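Local coordinates for pks18 (Mycobacterium tuberculosis, PDB 1TED), which probably extends medium- and long-chain acyl-CoA starters with malonyl-CoA to make tri- and tetraketide alpha-pyrones, acting as a homodimeric type III polyketide synthase, at residues Ala368-Ala374 with Met386-Arg392; Leu38-Thr42 with Ile353-Glu357; Ile285-Ala290 with Gln322-Leu327. One frame throughout, in Å; residues are numbered along the deposited sequence.

Interaction 1: residues Ala368-Ala374 with Met386-Arg392; sequences AISTGVA and MLFDIIR
Six backbone hydrogen bonds tie the antiparallel beta hairpin of strands 370-378 and 382-390, which lies between strands 310-312 and 247-256 in the C-terminal half of the thiolase fold: Ser370 N–Ile390 O (3.0 Å), Ile390 N–Ser370 O (2.9 Å), Gly372 N–Phe388 O (2.7 Å), Phe388 N–Gly372 O (2.6 Å), Ala374 N–Met386 O (2.9 Å) and Met386 N–Ala374 O (2.8 Å). The segment axes approach to 4.6 Å at 151°. In the non-hydrogen-bonded pair Thr371-Asp389, Thr371 OG1 donates to Asp389 OD1 at 2.8 Å; Arg250 forms a salt bridge with the same oxygen. Past the strand end, Arg392 NE donates to Ser370 OG at 2.8 Å, while its NH2 makes a salt bridge with Glu364. On the Thr371 face, Val373 CG2 meets Leu387 CD1 at 3.9 Å, under helix 281-299. On the other, Phe388 (chi1 p) leans across Gly372, where a CB would clash with Phe388 CZ; Gly372 CA makes a CH-pi contact over the face, 3.8 Å from the Phe388 ring centroid.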
ATOM      1  N   ALA A 368     -28.366 -14.107 -20.541  1.00 47.16           N
ATOM      2  CA  ALA A 368     -28.534 -13.100 -19.502  1.00 45.87           C
ATOM      3  C   ALA A 368     -27.580 -13.538 -18.410  1.00 45.61           C
ATOM      4  O   ALA A 368     -27.737 -14.622 -17.858  1.00 48.88           O
ATOM      5  CB  ALA A 368     -29.955 -13.108 -18.983  1.00 43.93           C
ATOM      6  N   ILE A 369     -26.599 -12.694 -18.114  1.00 41.80           N
ATOM      7  CA  ILE A 369     -25.557 -12.955 -17.118  1.00 37.53           C
ATOM      8  C   ILE A 369     -24.393 -13.716 -17.741  1.00 34.85           C
ATOM      9  O   ILE A 369     -24.484 -14.906 -18.037  1.00 34.16           O
ATOM     10  CB  ILE A 369     -26.046 -13.775 -15.890  1.00 36.61           C
ATOM     11  CG1 ILE A 369     -27.196 -13.066 -15.188  1.00 32.69           C
ATOM     12  CG2 ILE A 369     -24.884 -13.957 -14.900  1.00 36.88           C
ATOM     13  CD1 ILE A 369     -27.637 -13.762 -13.915  1.00 30.94           C
ATOM     14  N   SER A 370     -23.293 -13.009 -17.947  1.00 32.96           N
ATOM     15  CA  SER A 370     -22.095 -13.607 -18.514  1.00 29.98           C
ATOM     16  C   SER A 370     -21.158 -13.859 -17.335  1.00 28.78           C
ATOM     17  O   SER A 370     -21.020 -13.008 -16.458  1.00 29.13           O
ATOM     18  CB  SER A 370     -21.466 -12.636 -19.512  1.00 28.44           C
ATOM     19  OG  SER A 370     -22.436 -12.213 -20.451  1.00 25.45           O
ATOM     20  N   THR A 371     -20.536 -15.029 -17.286  1.00 26.72           N
ATOM     21  CA  THR A 371     -19.633 -15.327 -16.182  1.00 25.07           C
ATOM     22  C   THR A 371     -18.199 -15.212 -16.662  1.00 25.56           C
ATOM     23  O   THR A 371     -17.833 -15.804 -17.666  1.00 25.94           O
ATOM     24  CB  THR A 371     -19.881 -16.744 -15.625  1.00 24.15           C
ATOM     25  OG1 THR A 371     -21.190 -16.798 -15.053  1.00 26.06           O
ATOM     26  CG2 THR A 371     -18.858 -17.102 -14.554  1.00 21.72           C
ATOM     27  N   GLY A 372     -17.379 -14.464 -15.940  1.00 24.51           N
ATOM     28  CA  GLY A 372     -16.008 -14.318 -16.371  1.00 24.58           C
ATOM     29  C   GLY A 372     -14.967 -14.425 -15.281  1.00 25.30           C
ATOM     30  O   GLY A 372     -15.268 -14.353 -14.090  1.00 26.12           O
ATOM     31  N   VAL A 373     -13.730 -14.623 -15.715  1.00 23.79           N
ATOM     32  CA  VAL A 373     -12.598 -14.716 -14.818  1.00 22.74           C
ATOM     33  C   VAL A 373     -11.586 -13.677 -15.278  1.00 24.21           C
ATOM     34  O   VAL A 373     -11.301 -13.549 -16.475  1.00 23.79           O
ATOM     35  CB  VAL A 373     -11.899 -16.093 -14.881  1.00 22.44           C
ATOM     36  CG1 VAL A 373     -10.656 -16.063 -13.994  1.00 21.19           C
ATOM     37  CG2 VAL A 373     -12.868 -17.226 -14.453  1.00 19.47           C
ATOM     38  N   ALA A 374     -11.064 -12.918 -14.327  1.00 23.99           N
ATOM     39  CA  ALA A 374     -10.064 -11.920 -14.640  1.00 23.99           C
ATOM     40  C   ALA A 374      -8.845 -12.246 -13.791  1.00 25.19           C
ATOM     41  O   ALA A 374      -8.973 -12.761 -12.675  1.00 26.08           O
ATOM     42  CB  ALA A 374     -10.580 -10.532 -14.310  1.00 22.17           C
ATOM     43  N   MET A 386     -10.118 -12.833 -10.108  1.00 27.32           N
ATOM     44  CA  MET A 386     -11.461 -12.944  -9.557  1.00 26.86           C
ATOM     45  C   MET A 386     -12.421 -13.624 -10.521  1.00 25.78           C
ATOM     46  O   MET A 386     -12.202 -13.619 -11.733  1.00 27.62           O
ATOM     47  CB  MET A 386     -12.009 -11.542  -9.239  1.00 29.04           C
ATOM     48  CG  MET A 386     -12.473 -10.752 -10.474  1.00 30.31           C
ATOM     49  SD  MET A 386     -13.414  -9.228 -10.108  1.00 31.28           S
ATOM     50  CE  MET A 386     -13.120  -8.255 -11.543  1.00 25.88           C
ATOM     51  N   LEU A 387     -13.473 -14.223  -9.971  1.00 24.89           N
ATOM     52  CA  LEU A 387     -14.535 -14.838 -10.761  1.00 24.49           C
ATOM     53  C   LEU A 387     -15.616 -13.759 -10.700  1.00 24.80           C
ATOM     54  O   LEU A 387     -15.837 -13.183  -9.636  1.00 26.52           O
ATOM     55  CB  LEU A 387     -15.063 -16.128 -10.110  1.00 22.80           C
ATOM     56  CG  LEU A 387     -16.341 -16.712 -10.753  1.00 21.99           C
ATOM     57  CD1 LEU A 387     -16.047 -17.182 -12.175  1.00 20.92           C
ATOM     58  CD2 LEU A 387     -16.864 -17.883  -9.935  1.00 17.95           C
ATOM     59  N   PHE A 388     -16.281 -13.471 -11.814  1.00 24.01           N
ATOM     60  CA  PHE A 388     -17.300 -12.434 -11.794  1.00 26.38           C
ATOM     61  C   PHE A 388     -18.469 -12.666 -12.738  1.00 27.07           C
ATOM     62  O   PHE A 388     -18.396 -13.488 -13.652  1.00 29.77           O
ATOM     63  CB  PHE A 388     -16.650 -11.073 -12.092  1.00 26.03           C
ATOM     64  CG  PHE A 388     -16.108 -10.947 -13.489  1.00 26.38           C
ATOM     65  CD1 PHE A 388     -16.941 -10.584 -14.546  1.00 26.69           C
ATOM     66  CD2 PHE A 388     -14.764 -11.207 -13.755  1.00 25.70           C
ATOM     67  CE1 PHE A 388     -16.441 -10.480 -15.853  1.00 27.00           C
ATOM     68  CE2 PHE A 388     -14.257 -11.105 -15.055  1.00 26.28           C
ATOM     69  CZ  PHE A 388     -15.097 -10.741 -16.104  1.00 25.65           C
ATOM     70  N   ASP A 389     -19.547 -11.928 -12.497  1.00 27.42           N
ATOM     71  CA  ASP A 389     -20.764 -11.988 -13.303  1.00 29.92           C
ATOM     72  C   ASP A 389     -21.150 -10.591 -13.815  1.00 31.06           C
ATOM     73  O   ASP A 389     -21.167  -9.629 -13.048  1.00 32.47           O
ATOM     74  CB  ASP A 389     -21.933 -12.533 -12.470  1.00 29.89           C
ATOM     75  CG  ASP A 389     -22.058 -14.043 -12.538  1.00 31.29           C
ATOM     76  OD1 ASP A 389     -21.193 -14.702 -13.158  1.00 32.35           O
ATOM     77  OD2 ASP A 389     -23.032 -14.574 -11.965  1.00 31.74           O
ATOM     78  N   ILE A 390     -21.432 -10.478 -15.109  1.00 30.81           N
ATOM     79  CA  ILE A 390     -21.876  -9.210 -15.680  1.00 31.46           C
ATOM     80  C   ILE A 390     -23.354  -9.401 -16.029  1.00 32.09           C
ATOM     81  O   ILE A 390     -23.717 -10.280 -16.822  1.00 31.33           O
ATOM     82  CB  ILE A 390     -21.115  -8.826 -16.974  1.00 33.46           C
ATOM     83  CG1 ILE A 390     -19.627  -8.602 -16.686  1.00 33.86           C
ATOM     84  CG2 ILE A 390     -21.705  -7.532 -17.552  1.00 33.14           C
ATOM     85  CD1 ILE A 390     -18.811  -8.311 -17.943  1.00 32.88           C
ATOM     86  N   ILE A 391     -24.215  -8.589 -15.432  1.00 31.14           N
ATOM     87  CA  ILE A 391     -25.631  -8.708 -15.706  1.00 32.97           C
ATOM     88  C   ILE A 391     -25.991  -8.049 -17.037  1.00 34.70           C
ATOM     89  O   ILE A 391     -25.721  -6.862 -17.260  1.00 35.15           O
ATOM     90  CB  ILE A 391     -26.462  -8.103 -14.557  1.00 32.55           C
ATOM     91  CG1 ILE A 391     -26.088  -8.811 -13.249  1.00 33.02           C
ATOM     92  CG2 ILE A 391     -27.947  -8.247 -14.855  1.00 33.06           C
ATOM     93  CD1 ILE A 391     -27.024  -8.566 -12.120  1.00 37.39           C
ATOM     94  N   ARG A 392     -26.572  -8.839 -17.934  1.00 34.18           N
ATOM     95  CA  ARG A 392     -26.961  -8.331 -19.240  1.00 35.79           C
ATOM     96  C   ARG A 392     -28.409  -7.860 -19.188  1.00 36.39           C
ATOM     97  O   ARG A 392     -28.749  -6.829 -19.764  1.00 37.71           O
ATOM     98  CB  ARG A 392     -26.785  -9.418 -20.301  1.00 33.90           C
ATOM     99  CG  ARG A 392     -25.379 -10.001 -20.343  1.00 31.92           C
ATOM    100  CD  ARG A 392     -24.318  -8.923 -20.528  1.00 30.25           C
ATOM    101  NE  ARG A 392     -22.996  -9.512 -20.745  1.00 29.94           N
ATOM    102  CZ  ARG A 392     -21.898  -8.821 -21.039  1.00 28.83           C
ATOM    103  NH1 ARG A 392     -21.944  -7.497 -21.151  1.00 26.10           N
ATOM    104  NH2 ARG A 392     -20.756  -9.461 -21.243  1.00 27.11           N
TER

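Interaction 2: residues Leu38-Thr42 with Ile353-Glu357; sequences LATGT and IFVLE
An extended strand end, Leu38-Gly41, crosses one short piece of alpha-helix, Ile353-Glu357, at -119°, with the segment axes 8.6 Å apart at closest. CA atoms pair best at Leu38 with Glu357 (7.2 Å) and Thr40 with Phe354 (6.4 Å), so the helix meets every second residue: Leu38, Thr40 and Thr42 point their CB toward it, and Ala39 points away, onto helix 102-125.

The polar contacts centre on Glu357, whose side chain is extended (chi1 and chi2 both t) and reaches along the strand. Thr40 OG1 donates a weak hydrogen bond to Glu357 OE1 at 3.1 Å. Two waters donate to Glu357 OE2, at 2.7 Å for water 1 and 2.6 Å for water 2. Water 2 also accepts from Thr40 N at 2.7 Å, whereas water 1 reaches Leu38 O only weakly, at 3.3 Å.

Among the apolar contacts, Leu38 (t, t) puts CG 4.0 Å from Ile353 CG2 and CD2 3.6 Å from Glu357 CB. The Phe354 ring swings back to the strand although its CB points away; Thr40 CG2 sits over its face, a CH-pi contact, and Thr42 CG2 lies at its edge, 3.3 Å from Phe354 CZ. Phe344 makes an edge-to-face contact with Phe354.

Ile353 also packs on Ala229 and Leu231 of the adjacent strand 226-236. Helix 349-361 belongs to the buried helical layer between the two sheets of the thiolase fold, with helix 102-125 on the outer side of strand 32-41.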
ATOM      1  N   LEU A  38     -17.948   2.264 -12.898  1.00 30.58           N
ATOM      2  CA  LEU A  38     -16.655   2.000 -13.511  1.00 31.42           C
ATOM      3  C   LEU A  38     -16.334   3.057 -14.563  1.00 30.68           C
ATOM      4  O   LEU A  38     -17.122   3.294 -15.485  1.00 32.01           O
ATOM      5  CB  LEU A  38     -16.666   0.608 -14.155  1.00 31.59           C
ATOM      6  CG  LEU A  38     -15.410   0.062 -14.852  1.00 33.90           C
ATOM      7  CD1 LEU A  38     -15.626  -1.403 -15.155  1.00 33.22           C
ATOM      8  CD2 LEU A  38     -15.110   0.815 -16.145  1.00 35.31           C
ATOM      9  N   ALA A  39     -15.167   3.675 -14.435  1.00 29.86           N
ATOM     10  CA  ALA A  39     -14.740   4.703 -15.377  1.00 29.08           C
ATOM     11  C   ALA A  39     -13.314   4.445 -15.824  1.00 29.21           C
ATOM     12  O   ALA A  39     -12.511   3.835 -15.110  1.00 28.68           O
ATOM     13  CB  ALA A  39     -14.843   6.083 -14.755  1.00 29.56           C
ATOM     14  N   THR A  40     -13.005   4.952 -17.005  1.00 27.56           N
ATOM     15  CA  THR A  40     -11.703   4.765 -17.611  1.00 30.09           C
ATOM     16  C   THR A  40     -11.121   6.079 -18.131  1.00 29.97           C
ATOM     17  O   THR A  40     -11.858   6.969 -18.556  1.00 31.52           O
ATOM     18  CB  THR A  40     -11.853   3.761 -18.759  1.00 31.13           C
ATOM     19  OG1 THR A  40     -11.797   2.423 -18.231  1.00 32.96           O
ATOM     20  CG2 THR A  40     -10.809   3.988 -19.806  1.00 32.83           C
ATOM     21  N   GLY A  41      -9.800   6.197 -18.114  1.00 30.00           N
ATOM     22  CA  GLY A  41      -9.195   7.423 -18.591  1.00 30.06           C
ATOM     23  C   GLY A  41      -7.693   7.390 -18.774  1.00 31.38           C
ATOM     24  O   GLY A  41      -6.975   6.633 -18.118  1.00 32.06           O
ATOM     25  N   THR A  42      -7.209   8.246 -19.664  1.00 32.13           N
ATOM     26  CA  THR A  42      -5.784   8.316 -19.947  1.00 32.87           C
ATOM     27  C   THR A  42      -5.455   9.727 -20.400  1.00 33.66           C
ATOM     28  O   THR A  42      -6.356  10.506 -20.715  1.00 33.40           O
ATOM     29  CB  THR A  42      -5.410   7.370 -21.114  1.00 33.53           C
ATOM     30  OG1 THR A  42      -5.898   7.925 -22.341  1.00 30.70           O
ATOM     31  CG2 THR A  42      -6.041   6.000 -20.931  1.00 30.41           C
ATOM     32  N   ILE A 353      -8.895  -3.217 -15.699  1.00 24.73           N
ATOM     33  CA  ILE A 353     -10.174  -2.508 -15.647  1.00 24.99           C
ATOM     34  C   ILE A 353     -10.632  -1.969 -17.009  1.00 24.22           C
ATOM     35  O   ILE A 353     -11.830  -1.867 -17.262  1.00 19.89           O
ATOM     36  CB  ILE A 353     -10.139  -1.392 -14.572  1.00 25.97           C
ATOM     37  CG1 ILE A 353      -9.938  -2.032 -13.193  1.00 24.63           C
ATOM     38  CG2 ILE A 353     -11.441  -0.616 -14.568  1.00 23.96           C
ATOM     39  CD1 ILE A 353      -9.635  -1.054 -12.092  1.00 30.72           C
ATOM     40  N   PHE A 354      -9.685  -1.647 -17.889  1.00 25.50           N
ATOM     41  CA  PHE A 354     -10.035  -1.191 -19.236  1.00 26.42           C
ATOM     42  C   PHE A 354     -10.671  -2.387 -19.927  1.00 27.69           C
ATOM     43  O   PHE A 354     -11.624  -2.256 -20.690  1.00 28.31           O
ATOM     44  CB  PHE A 354      -8.794  -0.782 -20.023  1.00 26.99           C
ATOM     45  CG  PHE A 354      -8.477   0.680 -19.955  1.00 28.97           C
ATOM     46  CD1 PHE A 354      -8.301   1.314 -18.733  1.00 29.24           C
ATOM     47  CD2 PHE A 354      -8.280   1.410 -21.122  1.00 30.64           C
ATOM     48  CE1 PHE A 354      -7.924   2.660 -18.670  1.00 30.50           C
ATOM     49  CE2 PHE A 354      -7.903   2.757 -21.075  1.00 32.62           C
ATOM     50  CZ  PHE A 354      -7.722   3.383 -19.839  1.00 30.70           C
ATOM     51  N   VAL A 355     -10.124  -3.563 -19.642  1.00 28.31           N
ATOM     52  CA  VAL A 355     -10.614  -4.804 -20.216  1.00 26.55           C
ATOM     53  C   VAL A 355     -12.046  -5.103 -19.808  1.00 26.45           C
ATOM     54  O   VAL A 355     -12.877  -5.465 -20.641  1.00 27.16           O
ATOM     55  CB  VAL A 355      -9.709  -5.975 -19.803  1.00 25.40           C
ATOM     56  CG1 VAL A 355     -10.368  -7.304 -20.149  1.00 26.16           C
ATOM     57  CG2 VAL A 355      -8.378  -5.847 -20.518  1.00 25.52           C
ATOM     58  N   LEU A 356     -12.324  -4.948 -18.520  1.00 26.85           N
ATOM     59  CA  LEU A 356     -13.642  -5.197 -17.959  1.00 26.53           C
ATOM     60  C   LEU A 356     -14.681  -4.253 -18.568  1.00 27.18           C
ATOM     61  O   LEU A 356     -15.790  -4.680 -18.889  1.00 27.11           O
ATOM     62  CB  LEU A 356     -13.565  -5.057 -16.427  1.00 28.25           C
ATOM     63  CG  LEU A 356     -14.678  -5.505 -15.467  1.00 31.42           C
ATOM     64  CD1 LEU A 356     -15.783  -4.491 -15.490  1.00 34.18           C
ATOM     65  CD2 LEU A 356     -15.211  -6.882 -15.837  1.00 32.11           C
ATOM     66  N   GLU A 357     -14.319  -2.982 -18.758  1.00 28.58           N
ATOM     67  CA  GLU A 357     -15.247  -2.009 -19.345  1.00 30.45           C
ATOM     68  C   GLU A 357     -15.714  -2.385 -20.757  1.00 30.64           C
ATOM     69  O   GLU A 357     -16.859  -2.149 -21.113  1.00 30.24           O
ATOM     70  CB  GLU A 357     -14.626  -0.598 -19.374  1.00 31.69           C
ATOM     71  CG  GLU A 357     -15.532   0.470 -20.029  1.00 30.93           C
ATOM     72  CD  GLU A 357     -14.981   1.886 -19.910  1.00 32.33           C
ATOM     73  OE1 GLU A 357     -13.906   2.173 -20.472  1.00 32.61           O
ATOM     74  OE2 GLU A 357     -15.624   2.720 -19.243  1.00 33.96           O
TER
HETATM   75  O   HOH W   1     -18.148   2.256 -18.467  1.00 59.72           O
HETATM   76  O   HOH W   2     -15.119   5.207 -18.685  1.00 27.31           O

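Interaction 3: residues Ile285-Ala290 with Gln322-Leu327; sequences IFSGVA and QSVRSL
Phe286 loses the most surface here, and its ring carries the guanidinium of Arg325: the two groups lie flat on each other, planes at 7° and centres 3.5 Å apart, a cation-pi stack near the surface. Gln322 OE1, three residues earlier, accepts from Arg325 NH2 at 2.7 Å and Arg325 NE at 3.0 Å. The helical segments 285-290 and 322-327 cross at -49° with axes 7.7 Å apart, close enough for Ser326 to enter as a knob among Ile285, Phe286, Val289 and Ala290. These helices, 281-299 and 317-327, pack side by side over strands 370-378 and 310-312 as an outer helical layer of the thiolase fold. Ser326 (chi1 t) wedges its hydroxyl into the first helix: Ser326 OG donates to Phe286 O at a very short 2.4 Å and accepts from Ala290 N at 2.8 Å, bridging an i to i+4 backbone pair that stands 4.4 Å apart, Ala290 N to Phe286 O. Beneath, Val289 CG1 (chi1 t) touches Leu327 CD2 at 3.8 Å.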
ATOM      1  N   ILE A 285       3.940 -18.055 -16.302  1.00 25.71           N
ATOM      2  CA  ILE A 285       2.547 -17.780 -16.591  1.00 25.45           C
ATOM      3  C   ILE A 285       1.849 -19.028 -17.113  1.00 24.25           C
ATOM      4  O   ILE A 285       0.795 -19.404 -16.614  1.00 24.98           O
ATOM      5  CB  ILE A 285       2.420 -16.657 -17.648  1.00 26.32           C
ATOM      6  CG1 ILE A 285       2.909 -15.332 -17.047  1.00 28.54           C
ATOM      7  CG2 ILE A 285       0.978 -16.539 -18.125  1.00 21.33           C
ATOM      8  CD1 ILE A 285       3.016 -14.209 -18.048  1.00 30.82           C
ATOM      9  N   PHE A 286       2.441 -19.667 -18.116  0.50 23.09           N
ATOM     10  CA  PHE A 286       1.850 -20.861 -18.701  0.50 22.80           C
ATOM     11  C   PHE A 286       1.574 -21.979 -17.711  0.50 23.18           C
ATOM     12  O   PHE A 286       0.500 -22.571 -17.714  0.50 23.03           O
ATOM     13  CB  PHE A 286       2.742 -21.430 -19.795  0.50 22.39           C
ATOM     14  CG  PHE A 286       2.327 -22.803 -20.239  1.00 24.49           C
ATOM     15  CD1 PHE A 286       1.162 -22.986 -20.988  1.00 24.01           C
ATOM     16  CD2 PHE A 286       3.079 -23.920 -19.875  1.00 25.67           C
ATOM     17  CE1 PHE A 286       0.745 -24.264 -21.372  1.00 25.98           C
ATOM     18  CE2 PHE A 286       2.677 -25.210 -20.251  1.00 26.67           C
ATOM     19  CZ  PHE A 286       1.504 -25.384 -21.003  1.00 27.63           C
ATOM     20  N   SER A 287       2.549 -22.285 -16.870  1.00 25.61           N
ATOM     21  CA  SER A 287       2.375 -23.374 -15.927  1.00 28.90           C
ATOM     22  C   SER A 287       1.706 -22.947 -14.628  1.00 30.00           C
ATOM     23  O   SER A 287       1.327 -23.794 -13.807  1.00 30.54           O
ATOM     24  CB  SER A 287       3.724 -24.042 -15.639  1.00 29.15           C
ATOM     25  OG  SER A 287       4.623 -23.135 -15.043  1.00 34.13           O
ATOM     26  N   GLY A 288       1.531 -21.641 -14.453  1.00 30.23           N
ATOM     27  CA  GLY A 288       0.903 -21.155 -13.241  1.00 29.16           C
ATOM     28  C   GLY A 288      -0.579 -20.862 -13.372  1.00 29.60           C
ATOM     29  O   GLY A 288      -1.333 -21.062 -12.421  1.00 31.84           O
ATOM     30  N   VAL A 289      -1.008 -20.404 -14.544  1.00 27.65           N
ATOM     31  CA  VAL A 289      -2.409 -20.055 -14.751  1.00 28.01           C
ATOM     32  C   VAL A 289      -3.398 -21.217 -14.617  1.00 29.33           C
ATOM     33  O   VAL A 289      -4.200 -21.240 -13.686  1.00 31.31           O
ATOM     34  CB  VAL A 289      -2.593 -19.345 -16.118  1.00 27.98           C
ATOM     35  CG1 VAL A 289      -4.059 -19.022 -16.367  1.00 26.43           C
ATOM     36  CG2 VAL A 289      -1.783 -18.063 -16.133  1.00 26.78           C
ATOM     37  N   ALA A 290      -3.341 -22.181 -15.524  1.00 30.30           N
ATOM     38  CA  ALA A 290      -4.261 -23.319 -15.479  1.00 31.35           C
ATOM     39  C   ALA A 290      -4.561 -23.918 -14.093  1.00 31.34           C
ATOM     40  O   ALA A 290      -5.714 -24.018 -13.700  1.00 31.89           O
ATOM     41  CB  ALA A 290      -3.770 -24.413 -16.418  1.00 30.43           C
ATOM     42  N   GLN A 322       0.622 -16.916 -23.446  1.00 29.07           N
ATOM     43  CA  GLN A 322       0.772 -18.036 -22.524  1.00 28.20           C
ATOM     44  C   GLN A 322      -0.420 -18.236 -21.605  1.00 29.09           C
ATOM     45  O   GLN A 322      -0.702 -19.367 -21.193  1.00 29.76           O
ATOM     46  CB  GLN A 322       2.053 -17.878 -21.702  1.00 28.26           C
ATOM     47  CG  GLN A 322       3.337 -17.944 -22.536  1.00 29.55           C
ATOM     48  CD  GLN A 322       3.391 -19.181 -23.441  1.00 30.18           C
ATOM     49  OE1 GLN A 322       2.998 -20.278 -23.040  1.00 30.51           O
ATOM     50  NE2 GLN A 322       3.891 -19.004 -24.660  1.00 30.14           N
ATOM     51  N   SER A 323      -1.125 -17.155 -21.281  1.00 27.96           N
ATOM     52  CA  SER A 323      -2.297 -17.277 -20.420  1.00 27.39           C
ATOM     53  C   SER A 323      -3.346 -18.095 -21.160  1.00 26.48           C
ATOM     54  O   SER A 323      -3.970 -18.983 -20.581  1.00 25.00           O
ATOM     55  CB  SER A 323      -2.871 -15.895 -20.060  1.00 27.97           C
ATOM     56  OG  SER A 323      -2.020 -15.213 -19.151  1.00 27.72           O
ATOM     57  N   VAL A 324      -3.527 -17.802 -22.444  1.00 25.00           N
ATOM     58  CA  VAL A 324      -4.504 -18.523 -23.252  1.00 25.72           C
ATOM     59  C   VAL A 324      -4.108 -19.993 -23.480  1.00 27.45           C
ATOM     60  O   VAL A 324      -4.965 -20.892 -23.436  1.00 27.34           O
ATOM     61  CB  VAL A 324      -4.714 -17.820 -24.620  1.00 24.65           C
ATOM     62  CG1 VAL A 324      -5.510 -18.711 -25.558  1.00 24.44           C
ATOM     63  CG2 VAL A 324      -5.456 -16.504 -24.414  1.00 23.65           C
ATOM     64  N   ARG A 325      -2.823 -20.247 -23.715  1.00 26.42           N
ATOM     65  CA  ARG A 325      -2.384 -21.619 -23.935  1.00 27.56           C
ATOM     66  C   ARG A 325      -2.574 -22.429 -22.651  1.00 27.43           C
ATOM     67  O   ARG A 325      -3.092 -23.550 -22.677  1.00 25.92           O
ATOM     68  CB  ARG A 325      -0.915 -21.660 -24.382  1.00 27.56           C
ATOM     69  CG  ARG A 325      -0.451 -23.051 -24.797  1.00 29.37           C
ATOM     70  CD  ARG A 325       0.894 -23.018 -25.493  1.00 31.60           C
ATOM     71  NE  ARG A 325       1.957 -22.558 -24.610  1.00 34.34           N
ATOM     72  CZ  ARG A 325       2.809 -23.358 -23.978  1.00 34.56           C
ATOM     73  NH1 ARG A 325       2.724 -24.676 -24.135  1.00 33.40           N
ATOM     74  NH2 ARG A 325       3.746 -22.836 -23.193  1.00 32.34           N
ATOM     75  N   SER A 326      -2.173 -21.833 -21.530  1.00 28.07           N
ATOM     76  CA  SER A 326      -2.286 -22.466 -20.223  1.00 27.88           C
ATOM     77  C   SER A 326      -3.717 -22.953 -19.996  1.00 27.94           C
ATOM     78  O   SER A 326      -3.936 -24.061 -19.510  1.00 28.26           O
ATOM     79  CB  SER A 326      -1.882 -21.466 -19.124  1.00 28.64           C
ATOM     80  OG  SER A 326      -1.801 -22.078 -17.843  1.00 27.24           O
ATOM     81  N   LEU A 327      -4.684 -22.120 -20.362  1.00 26.91           N
ATOM     82  CA  LEU A 327      -6.093 -22.457 -20.200  1.00 28.14           C
ATOM     83  C   LEU A 327      -6.631 -23.394 -21.281  1.00 28.40           C
ATOM     84  O   LEU A 327      -7.689 -23.994 -21.107  1.00 27.60           O
ATOM     85  CB  LEU A 327      -6.933 -21.177 -20.196  1.00 27.65           C
ATOM     86  CG  LEU A 327      -6.669 -20.160 -19.081  1.00 26.78           C
ATOM     87  CD1 LEU A 327      -7.313 -18.823 -19.455  1.00 23.75           C
ATOM     88  CD2 LEU A 327      -7.206 -20.693 -17.765  1.00 24.18           C
TER

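Overall arrangement
Along the chain, interaction 3 is nested inside the long loop closed by interaction 2, and interaction 1 follows both. Interactions 1 and 2 have centres 16 Å apart and touch: Phe388 CE1 packs on Leu356 CD2 at 3.8 Å, helix 349-361 being followed in sequence by strand 370-378. Interaction 3, about 20 Å from interaction 1 and 24 Å from interaction 2 between centres, touches neither, but its helices cover strand 370-378. Helix 349-361 is thus enclosed between the two halves' strands, with the outer helices beyond the hairpin. Interaction 2 joins the N- and C-terminal halves, whereas interactions 1 and 3 lie within the C-terminal half.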